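Shikimate 5-dehydrogenase (Mycobacterium fortuitum subsp. fortuitum DSM 46621, PDB 4XIJ) probably catalyses the NADP-dependent interconversion of 3-dehydroshikimate and shikimate, a step on the route to chorismate and the aromatic amino acids. Local coordinates at residues 32-41 / 256-266; 217-227 / 240-249. All coordinates share one frame; numbering follows the deposited sequence.

Interaction 1. Residues 32-41 / 256-266. With EDO (1,2-ethanediol), chain C.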
loop_
_atom_site.group_PDB
_atom_site.type_symbol
_atom_site.label_atom_id
_atom_site.label_comp_id
_atom_site.label_asym_id
_atom_site.label_seq_id
_atom_site.Cartn_x
_atom_site.Cartn_y
_atom_site.Cartn_z
ATOM N N HIS A 32 12.719 -7.796 1.956
ATOM C CA HIS A 32 12.599 -9.215 2.280
ATOM C C HIS A 32 13.943 -9.854 2.571
ATOM O O HIS A 32 14.062 -10.594 3.553
ATOM C CB HIS A 32 11.872 -9.994 1.173
ATOM C CG HIS A 32 10.367 -9.867 1.218
ATOM N ND1 HIS A 32 9.550 -10.868 1.700
ATOM C CD2 HIS A 32 9.544 -8.836 0.891
ATOM C CE1 HIS A 32 8.288 -10.467 1.664
ATOM N NE2 HIS A 32 8.255 -9.237 1.157
ATOM N N LEU A 33 14.968 -9.603 1.760
ATOM C CA LEU A 33 16.267 -10.242 2.098
ATOM C C LEU A 33 16.810 -9.708 3.424
ATOM O O LEU A 33 17.384 -10.493 4.201
ATOM C CB LEU A 33 17.313 -10.053 0.986
ATOM C CG LEU A 33 16.985 -10.867 -0.281
ATOM C CD1 LEU A 33 17.995 -10.454 -1.389
ATOM C CD2 LEU A 33 17.018 -12.376 -0.062
ATOM N N ALA A 34 16.640 -8.417 3.706
ATOM C CA ALA A 34 17.046 -7.905 5.016
ATOM C C ALA A 34 16.312 -8.644 6.134
ATOM O O ALA A 34 16.915 -9.009 7.150
ATOM C CB ALA A 34 16.769 -6.426 5.113
ATOM N N ALA A 35 15.023 -8.895 5.944
ATOM C CA ALA A 35 14.266 -9.634 6.941
ATOM C C ALA A 35 14.698 -11.081 7.077
ATOM O O ALA A 35 14.905 -11.549 8.198
ATOM C CB ALA A 35 12.775 -9.585 6.593
ATOM N N TYR A 36 14.886 -11.766 5.948
ATOM C CA TYR A 36 15.245 -13.167 6.035
ATOM C C TYR A 36 16.593 -13.346 6.710
ATOM O O TYR A 36 16.758 -14.264 7.512
ATOM C CB TYR A 36 15.289 -13.848 4.652
ATOM C CG TYR A 36 13.989 -13.770 3.840
ATOM C CD1 TYR A 36 12.738 -13.435 4.424
ATOM C CD2 TYR A 36 14.018 -13.959 2.440
ATOM C CE1 TYR A 36 11.594 -13.333 3.604
ATOM C CE2 TYR A 36 12.884 -13.890 1.655
ATOM C CZ TYR A 36 11.688 -13.555 2.240
ATOM O OH TYR A 36 10.602 -13.431 1.433
ATOM N N ARG A 37 17.540 -12.461 6.433
ATOM C CA ARG A 37 18.849 -12.560 7.087
ATOM C C ARG A 37 18.715 -12.336 8.615
ATOM O O ARG A 37 19.271 -13.103 9.408
ATOM C CB ARG A 37 19.798 -11.536 6.444
ATOM C CG ARG A 37 20.182 -11.946 5.054
ATOM C CD ARG A 37 20.817 -10.812 4.221
ATOM N NE ARG A 37 20.977 -11.290 2.856
ATOM C CZ ARG A 37 21.306 -10.538 1.807
ATOM N NH1 ARG A 37 21.563 -9.236 1.930
ATOM N NH2 ARG A 37 21.400 -11.097 0.597
ATOM N N ALA A 38 17.905 -11.351 9.022
ATOM C CA ALA A 38 17.673 -11.099 10.439
ATOM C C ALA A 38 16.947 -12.265 11.143
ATOM O O ALA A 38 17.173 -12.521 12.336
ATOM C CB ALA A 38 16.888 -9.800 10.608
ATOM N N LEU A 39 16.118 -12.983 10.379
ATOM C CA LEU A 39 15.370 -14.139 10.894
ATOM C C LEU A 39 16.157 -15.441 10.837
ATOM O O LEU A 39 15.644 -16.482 11.241
ATOM C CB LEU A 39 14.076 -14.318 10.082
ATOM C CG LEU A 39 13.044 -13.207 10.297
ATOM C CD1 LEU A 39 11.964 -13.342 9.278
ATOM C CD2 LEU A 39 12.472 -13.184 11.708
ATOM N N GLY A 40 17.409 -15.404 10.378
ATOM C CA GLY A 40 18.194 -16.624 10.329
ATOM C C GLY A 40 17.881 -17.539 9.177
ATOM O O GLY A 40 18.158 -18.759 9.217
ATOM N N LEU A 41 17.366 -16.942 8.101
ATOM C CA LEU A 41 17.081 -17.663 6.839
ATOM C C LEU A 41 17.917 -17.128 5.679
ATOM O O LEU A 41 17.367 -16.676 4.652
ATOM C CB LEU A 41 15.599 -17.527 6.483
ATOM C CG LEU A 41 14.653 -17.940 7.609
ATOM C CD1 LEU A 41 13.202 -17.407 7.322
ATOM C CD2 LEU A 41 14.670 -19.474 7.757
ATOM N N GLN A 256 3.866 -9.119 4.549
ATOM C CA GLN A 256 4.336 -10.162 3.645
ATOM C C GLN A 256 5.373 -11.052 4.308
ATOM O O GLN A 256 5.318 -12.287 4.187
ATOM C CB GLN A 256 4.935 -9.549 2.393
ATOM C CG GLN A 256 3.902 -8.764 1.583
ATOM C CD GLN A 256 4.469 -8.186 0.329
ATOM O OE1 GLN A 256 5.678 -7.926 0.268
ATOM N NE2 GLN A 256 3.621 -7.950 -0.665
ATOM N N VAL A 257 6.335 -10.440 5.016
ATOM C CA VAL A 257 7.380 -11.244 5.675
ATOM C C VAL A 257 6.739 -12.198 6.692
ATOM O O VAL A 257 7.144 -13.390 6.756
ATOM C CB VAL A 257 8.437 -10.352 6.332
ATOM C CG1 VAL A 257 9.358 -11.156 7.304
ATOM C CG2 VAL A 257 9.254 -9.640 5.232
ATOM N N GLU A 258 5.741 -11.712 7.455
ATOM C CA GLU A 258 5.140 -12.559 8.460
ATOM C C GLU A 258 4.384 -13.709 7.790
ATOM O O GLU A 258 4.447 -14.871 8.249
ATOM C CB GLU A 258 4.231 -11.746 9.377
ATOM C CG GLU A 258 5.051 -10.779 10.181
ATOM C CD GLU A 258 4.256 -10.143 11.308
ATOM O OE1 GLU A 258 3.012 -10.306 11.366
ATOM O OE2 GLU A 258 4.879 -9.450 12.149
ATOM N N GLN A 259 3.652 -13.422 6.715
ATOM C CA GLN A 259 2.931 -14.492 6.049
ATOM C C GLN A 259 3.854 -15.508 5.373
ATOM O O GLN A 259 3.529 -16.715 5.323
ATOM C CB GLN A 259 1.955 -13.912 5.014
ATOM C CG GLN A 259 0.799 -13.163 5.705
ATOM C CD GLN A 259 -0.253 -12.700 4.725
ATOM O OE1 GLN A 259 -0.700 -13.470 3.886
ATOM N NE2 GLN A 259 -0.653 -11.430 4.808
ATOM N N PHE A 260 4.976 -15.036 4.809
ATOM C CA PHE A 260 5.861 -15.972 4.094
ATOM C C PHE A 260 6.653 -16.839 5.086
ATOM O O PHE A 260 6.918 -18.016 4.804
ATOM C CB PHE A 260 6.886 -15.263 3.202
ATOM C CG PHE A 260 6.323 -14.475 1.995
ATOM C CD1 PHE A 260 4.945 -14.299 1.775
ATOM C CD2 PHE A 260 7.223 -13.886 1.084
ATOM C CE1 PHE A 260 4.486 -13.550 0.689
ATOM C CE2 PHE A 260 6.763 -13.116 -0.021
ATOM C CZ PHE A 260 5.389 -12.958 -0.207
ATOM N N THR A 261 7.096 -16.245 6.195
ATOM C CA THR A 261 8.030 -16.960 7.100
ATOM C C THR A 261 7.380 -17.573 8.305
ATOM O O THR A 261 7.986 -18.419 8.945
ATOM C CB THR A 261 9.145 -16.038 7.646
ATOM O OG1 THR A 261 8.544 -15.038 8.479
ATOM C CG2 THR A 261 9.899 -15.392 6.494
ATOM N N GLY A 262 6.178 -17.115 8.634
ATOM C CA GLY A 262 5.532 -17.511 9.881
ATOM C C GLY A 262 6.149 -16.932 11.146
ATOM O O GLY A 262 5.799 -17.371 12.254
ATOM N N MET A 263 7.052 -15.967 10.996
ATOM C CA MET A 263 7.763 -15.361 12.122
ATOM C C MET A 263 7.383 -13.880 12.230
ATOM O O MET A 263 7.064 -13.236 11.221
ATOM C CB MET A 263 9.274 -15.530 11.936
ATOM C CG MET A 263 9.638 -16.935 11.442
ATOM S SD MET A 263 11.387 -17.111 11.027
ATOM C CE MET A 263 11.880 -17.003 12.705
ATOM N N PRO A 264 7.412 -13.316 13.443
ATOM C CA PRO A 264 7.199 -11.867 13.598
ATOM C C PRO A 264 8.204 -11.060 12.780
ATOM O O PRO A 264 9.380 -11.448 12.673
ATOM C CB PRO A 264 7.395 -11.645 15.088
ATOM C CG PRO A 264 7.044 -12.999 15.688
ATOM C CD PRO A 264 7.619 -13.984 14.729
ATOM N N ALA A 265 7.739 -9.989 12.138
ATOM C CA ALA A 265 8.636 -9.179 11.309
ATOM C C ALA A 265 9.794 -8.635 12.143
ATOM O O ALA A 265 9.589 -8.146 13.227
ATOM C CB ALA A 265 7.863 -8.032 10.611
ATOM N N PRO A 266 11.026 -8.701 11.621
ATOM C CA PRO A 266 12.179 -8.145 12.343
ATOM C C PRO A 266 12.221 -6.657 12.016
ATOM O O PRO A 266 12.833 -6.222 11.037
ATOM C CB PRO A 266 13.369 -8.912 11.752
ATOM C CG PRO A 266 12.932 -9.190 10.309
ATOM C CD PRO A 266 11.411 -9.389 10.384
HETATM C C1 EDO C . 12.753 -4.929 16.001
HETATM O O1 EDO C . 13.816 -5.575 15.391
HETATM C C2 EDO C . 11.960 -6.059 16.567
HETATM O O2 EDO C . 10.877 -6.298 15.663
#

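Interaction 2. Residues 217-227 / 240-249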
loop_
_atom_site.group_PDB
_atom_site.type_symbol
_atom_site.label_atom_id
_atom_site.label_comp_id
_atom_site.label_asym_id
_atom_site.label_seq_id
_atom_site.Cartn_x
_atom_site.Cartn_y
_atom_site.Cartn_z
ATOM N N PRO A 217 -4.314 17.937 10.251
ATOM C CA PRO A 217 -3.351 17.751 11.343
ATOM C C PRO A 217 -2.286 16.682 11.095
ATOM O O PRO A 217 -1.182 16.838 11.583
ATOM C CB PRO A 217 -4.258 17.377 12.529
ATOM C CG PRO A 217 -5.555 18.047 12.212
ATOM C CD PRO A 217 -5.712 17.883 10.714
ATOM N N ARG A 218 -2.637 15.595 10.417
ATOM C CA ARG A 218 -1.721 14.489 10.160
ATOM C C ARG A 218 -1.887 14.084 8.717
ATOM O O ARG A 218 -2.985 13.795 8.255
ATOM C CB ARG A 218 -2.011 13.339 11.107
ATOM C CG ARG A 218 -1.900 13.810 12.536
ATOM C CD ARG A 218 -2.017 12.651 13.502
ATOM N NE ARG A 218 -0.906 11.699 13.409
ATOM C CZ ARG A 218 -1.022 10.446 12.982
ATOM N NH1 ARG A 218 -2.206 10.002 12.605
ATOM N NH2 ARG A 218 0.052 9.650 12.943
ATOM N N VAL A 219 -0.797 14.084 7.974
ATOM C CA VAL A 219 -0.830 13.788 6.548
ATOM C C VAL A 219 0.184 12.702 6.212
ATOM O O VAL A 219 1.378 12.860 6.511
ATOM C CB VAL A 219 -0.543 15.062 5.708
ATOM C CG1 VAL A 219 -0.492 14.686 4.219
ATOM C CG2 VAL A 219 -1.644 16.110 6.002
ATOM N N LEU A 220 -0.304 11.603 5.634
ATOM C CA LEU A 220 0.517 10.558 5.048
ATOM C C LEU A 220 0.669 10.872 3.567
ATOM O O LEU A 220 -0.311 10.879 2.822
ATOM C CB LEU A 220 -0.112 9.172 5.280
ATOM C CG LEU A 220 0.552 8.022 4.549
ATOM C CD1 LEU A 220 1.973 7.853 5.063
ATOM C CD2 LEU A 220 -0.277 6.752 4.821
ATOM N N ASP A 221 1.904 11.190 3.175
ATOM C CA ASP A 221 2.229 11.475 1.798
ATOM C C ASP A 221 2.860 10.206 1.195
ATOM O O ASP A 221 3.867 9.717 1.701
ATOM C CB ASP A 221 3.209 12.657 1.750
ATOM C CG ASP A 221 3.437 13.189 0.362
ATOM O OD1 ASP A 221 2.997 12.586 -0.630
ATOM O OD2 ASP A 221 4.024 14.281 0.265
ATOM N N ALA A 222 2.270 9.673 0.130
ATOM C CA ALA A 222 2.805 8.488 -0.530
ATOM C C ALA A 222 4.198 8.749 -1.119
ATOM O O ALA A 222 4.976 7.808 -1.324
ATOM C CB ALA A 222 1.861 8.020 -1.627
ATOM N N ILE A 223 4.501 10.011 -1.403
ATOM C CA ILE A 223 5.800 10.364 -1.961
ATOM C C ILE A 223 6.866 10.347 -0.883
ATOM O O ILE A 223 6.592 10.725 0.282
ATOM C CB ILE A 223 5.734 11.755 -2.623
ATOM C CG1 ILE A 223 4.619 11.774 -3.681
ATOM C CG2 ILE A 223 7.081 12.141 -3.194
ATOM C CD1 ILE A 223 4.782 10.729 -4.773
ATOM N N TYR A 224 8.080 9.913 -1.240
ATOM C CA TYR A 224 9.164 9.983 -0.258
ATOM C C TYR A 224 10.460 10.517 -0.817
ATOM O O TYR A 224 11.436 10.672 -0.076
ATOM C CB TYR A 224 9.394 8.611 0.375
ATOM C CG TYR A 224 9.704 7.491 -0.587
ATOM C CD1 TYR A 224 11.016 7.260 -1.017
ATOM C CD2 TYR A 224 8.707 6.624 -1.023
ATOM C CE1 TYR A 224 11.317 6.215 -1.848
ATOM C CE2 TYR A 224 9.012 5.567 -1.870
ATOM C CZ TYR A 224 10.308 5.377 -2.290
ATOM O OH TYR A 224 10.618 4.315 -3.132
ATOM N N ASP A 225 10.475 10.811 -2.114
ATOM C CA ASP A 225 11.668 11.390 -2.717
ATOM C C ASP A 225 11.295 12.453 -3.730
ATOM O O ASP A 225 10.483 12.221 -4.630
ATOM C CB ASP A 225 12.504 10.300 -3.367
ATOM C CG ASP A 225 13.811 10.821 -3.911
ATOM O OD1 ASP A 225 14.681 11.246 -3.109
ATOM O OD2 ASP A 225 13.976 10.760 -5.145
ATOM N N PRO A 226 11.841 13.654 -3.559
ATOM C CA PRO A 226 12.618 14.120 -2.400
ATOM C C PRO A 226 11.754 14.306 -1.136
ATOM O O PRO A 226 10.529 14.244 -1.208
ATOM C CB PRO A 226 13.193 15.462 -2.881
ATOM C CG PRO A 226 13.162 15.373 -4.405
ATOM C CD PRO A 226 11.917 14.588 -4.700
ATOM N N TRP A 227 12.388 14.485 0.013
ATOM C CA TRP A 227 11.662 14.705 1.268
ATOM C C TRP A 227 12.378 15.802 2.043
ATOM O O TRP A 227 13.588 15.786 2.117
ATOM C CB TRP A 227 11.597 13.418 2.101
ATOM C CG TRP A 227 10.654 13.537 3.257
ATOM C CD1 TRP A 227 10.979 13.729 4.569
ATOM C CD2 TRP A 227 9.235 13.531 3.190
ATOM N NE1 TRP A 227 9.842 13.814 5.331
ATOM C CE2 TRP A 227 8.754 13.698 4.503
ATOM C CE3 TRP A 227 8.319 13.386 2.144
ATOM C CZ2 TRP A 227 7.382 13.711 4.797
ATOM C CZ3 TRP A 227 6.968 13.420 2.433
ATOM C CH2 TRP A 227 6.516 13.578 3.749
ATOM N N GLY A 240 1.550 20.623 12.015
ATOM C CA GLY A 240 1.099 19.257 11.883
ATOM C C GLY A 240 2.205 18.233 11.705
ATOM O O GLY A 240 3.406 18.554 11.742
ATOM N N GLU A 241 1.791 16.985 11.517
ATOM C CA GLU A 241 2.715 15.882 11.315
ATOM C C GLU A 241 2.625 15.376 9.895
ATOM O O GLU A 241 1.517 15.116 9.392
ATOM C CB GLU A 241 2.384 14.732 12.284
ATOM C CG GLU A 241 3.358 13.548 12.099
ATOM C CD GLU A 241 3.018 12.322 12.928
ATOM O OE1 GLU A 241 1.926 12.294 13.544
ATOM O OE2 GLU A 241 3.854 11.394 12.954
ATOM N N ALA A 242 3.775 15.199 9.263
ATOM C CA ALA A 242 3.841 14.650 7.925
ATOM C C ALA A 242 4.626 13.345 7.997
ATOM O O ALA A 242 5.705 13.280 8.610
ATOM C CB ALA A 242 4.526 15.643 6.945
ATOM N N ILE A 243 4.081 12.309 7.380
ATOM C CA ILE A 243 4.683 10.975 7.319
ATOM C C ILE A 243 4.923 10.633 5.852
ATOM O O ILE A 243 4.028 10.907 5.021
ATOM C CB ILE A 243 3.736 9.931 7.917
ATOM C CG1 ILE A 243 3.420 10.280 9.371
ATOM C CG2 ILE A 243 4.323 8.520 7.848
ATOM C CD1 ILE A 243 2.095 9.761 9.813
ATOM N N ASN A 244 6.086 10.075 5.491
ATOM C CA ASN A 244 6.259 9.795 4.046
ATOM C C ASN A 244 6.060 8.356 3.618
ATOM O O ASN A 244 5.872 7.462 4.439
ATOM C CB ASN A 244 7.615 10.304 3.520
ATOM C CG ASN A 244 8.837 9.529 4.007
ATOM O OD1 ASN A 244 8.838 8.317 4.088
ATOM N ND2 ASN A 244 9.925 10.254 4.192
ATOM N N GLY A 245 6.090 8.151 2.296
ATOM C CA GLY A 245 5.729 6.872 1.723
ATOM C C GLY A 245 6.636 5.725 2.084
ATOM O O GLY A 245 6.224 4.585 1.921
ATOM N N LEU A 246 7.852 5.988 2.567
ATOM C CA LEU A 246 8.693 4.851 3.017
ATOM C C LEU A 246 7.981 4.090 4.128
ATOM O O LEU A 246 8.164 2.873 4.262
ATOM C CB LEU A 246 10.080 5.291 3.504
ATOM C CG LEU A 246 10.965 5.772 2.359
ATOM C CD1 LEU A 246 12.221 6.376 3.005
ATOM C CD2 LEU A 246 11.323 4.622 1.364
ATOM N N GLN A 247 7.177 4.770 4.943
ATOM C CA GLN A 247 6.472 4.028 5.999
ATOM C C GLN A 247 5.346 3.126 5.450
ATOM O O GLN A 247 5.030 2.103 6.059
ATOM C CB GLN A 247 5.885 5.003 7.048
ATOM C CG GLN A 247 6.953 5.825 7.754
ATOM C CD GLN A 247 8.080 4.964 8.339
ATOM O OE1 GLN A 247 9.277 5.238 8.104
ATOM N NE2 GLN A 247 7.726 3.987 9.130
ATOM N N MET A 248 4.723 3.512 4.328
ATOM C CA MET A 248 3.803 2.623 3.631
ATOM C C MET A 248 4.556 1.383 3.131
ATOM O O MET A 248 4.142 0.273 3.389
ATOM C CB MET A 248 3.120 3.356 2.478
ATOM C CG MET A 248 2.244 4.483 3.017
ATOM S SD MET A 248 1.712 5.624 1.708
ATOM C CE MET A 248 0.778 4.576 0.588
ATOM N N LEU A 249 5.697 1.588 2.468
ATOM C CA LEU A 249 6.482 0.444 1.952
ATOM C C LEU A 249 6.903 -0.482 3.101
ATOM O O LEU A 249 6.803 -1.723 2.979
ATOM C CB LEU A 249 7.733 0.896 1.165
ATOM C CG LEU A 249 7.502 1.705 -0.111
ATOM C CD1 LEU A 249 8.845 2.020 -0.758
ATOM C CD2 LEU A 249 6.588 0.968 -1.080
HETATM O O HOH W 1 8.204 14.414 8.204
#

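Interaction 1. Residues 32-41 / 256-266
His-32 reaches across from helix 28-38 and packs tightly against helix 246-261. Its NE2 gives a nearly straight hydrogen bond, 3.0 Å and 165°, to OE1 of Gln-256, which lies at the ring edge close to its plane, while the ring and the amide are turned 49° apart. Val-257 CG2 sits over one ring face in a CH-pi contact, and His-32 CE1 comes within 3.5 Å of Phe-260 CE2, the two rings meeting obliquely. His-32 ND1 shares a 2.8 Å hydrogen bond with Tyr-36 OH, so both ring nitrogens are gripped and the imidazole's rotation is fixed. Gln-256 is steadied by Ser-71 at OE1 and Thr-99 at NE2. Here the C-terminal end of helix 246-261 returns to the substrate-binding domain; the axes of 32-38 and 256-261 lie 52° apart. Ala-35 CB touches both Val-257 CG2 and Pro-266 CG, 3.7 Å from the latter. Toward solvent no polar bond crosses: partly exposed Leu-39 spreads its methyls over Val-257 and Met-263 and sets CG against Pro-266 CG, and exposed Ala-38 brings CB to Pro-266 CB at 3.8 Å. Beyond, a 1,2-ethanediol, probably from the crystallisation liquor, bonds weakly to Ala-265 O and is also held by Lys-267 N and Glu-268 N.

Interaction 2. Residues 217-227 / 240-249
Backbone hydrogen bonds tie Pro-217 and strand 218-221 to strand 241-243 in parallel register. Glu-241 N binds Pro-217 O, Val-219 N binds Glu-241 O, Ile-243 N binds Val-219 O, and Asp-221 N closes the ladder on Ile-243 O at 2.8 Å. The charged pair lies at the start of the strands: Arg-218 NE meets Glu-241 OE1 at 2.9 Å, on the anti side of the carboxylate and at the guanidinium edge, with the two planes 57° apart. NH2 adds a weak bond to the same oxygen and also holds Leu-122 O. Among apolar contacts, Leu-220 CD1 touches Ile-243 CG2 at 3.7 Å and its CD2 touches Met-248 CG at 3.8 Å. Two rings make CH-pi contacts. Leu-246 CD2 stands 3.6 Å from the centroid of the Tyr-224 ring, over its centre, and Asn-244 CB lies 3.3 Å from the centroid of the six-membered ring of Trp-227, with the amide plane almost perpendicular to the indole. With chi1 at 70°, CG of Asn-244 stands between its backbone N and carbonyl carbon, and OD1 turns back to cap Leu-246 N at 3.0 Å. Joined through helix 230-237, the two strands form a parallel beta-alpha-beta unit with 241-243 at the sheet edge, as in the Rossmann-type nucleotide-binding domain of shikimate dehydrogenases.

Overall arrangement
Helix 246-261 serves both contacts: interaction 2 holds its first turn and interaction 1 its last, their centres about 25 Å apart. Along the chain, interaction 2 is nested within the loop that interaction 1 closes. Interaction 2 is centred about 13 Å from the chain centre, interaction 1 about 19 Å. Residues 217-227 and 240-249 are joined mainly by backbone bonds at the sheet edge, with Val-219 and Leu-220 buried and a salt bridge at the start of the two strands, where Pro-217 and Glu-241 are exposed. Residues 32-41 and 256-266 meet mainly through side chains, with no backbone hydrogen bond across: a histidine-centred polar cluster at the buried end, apolar side chains over the rest, out to exposed Ala-38.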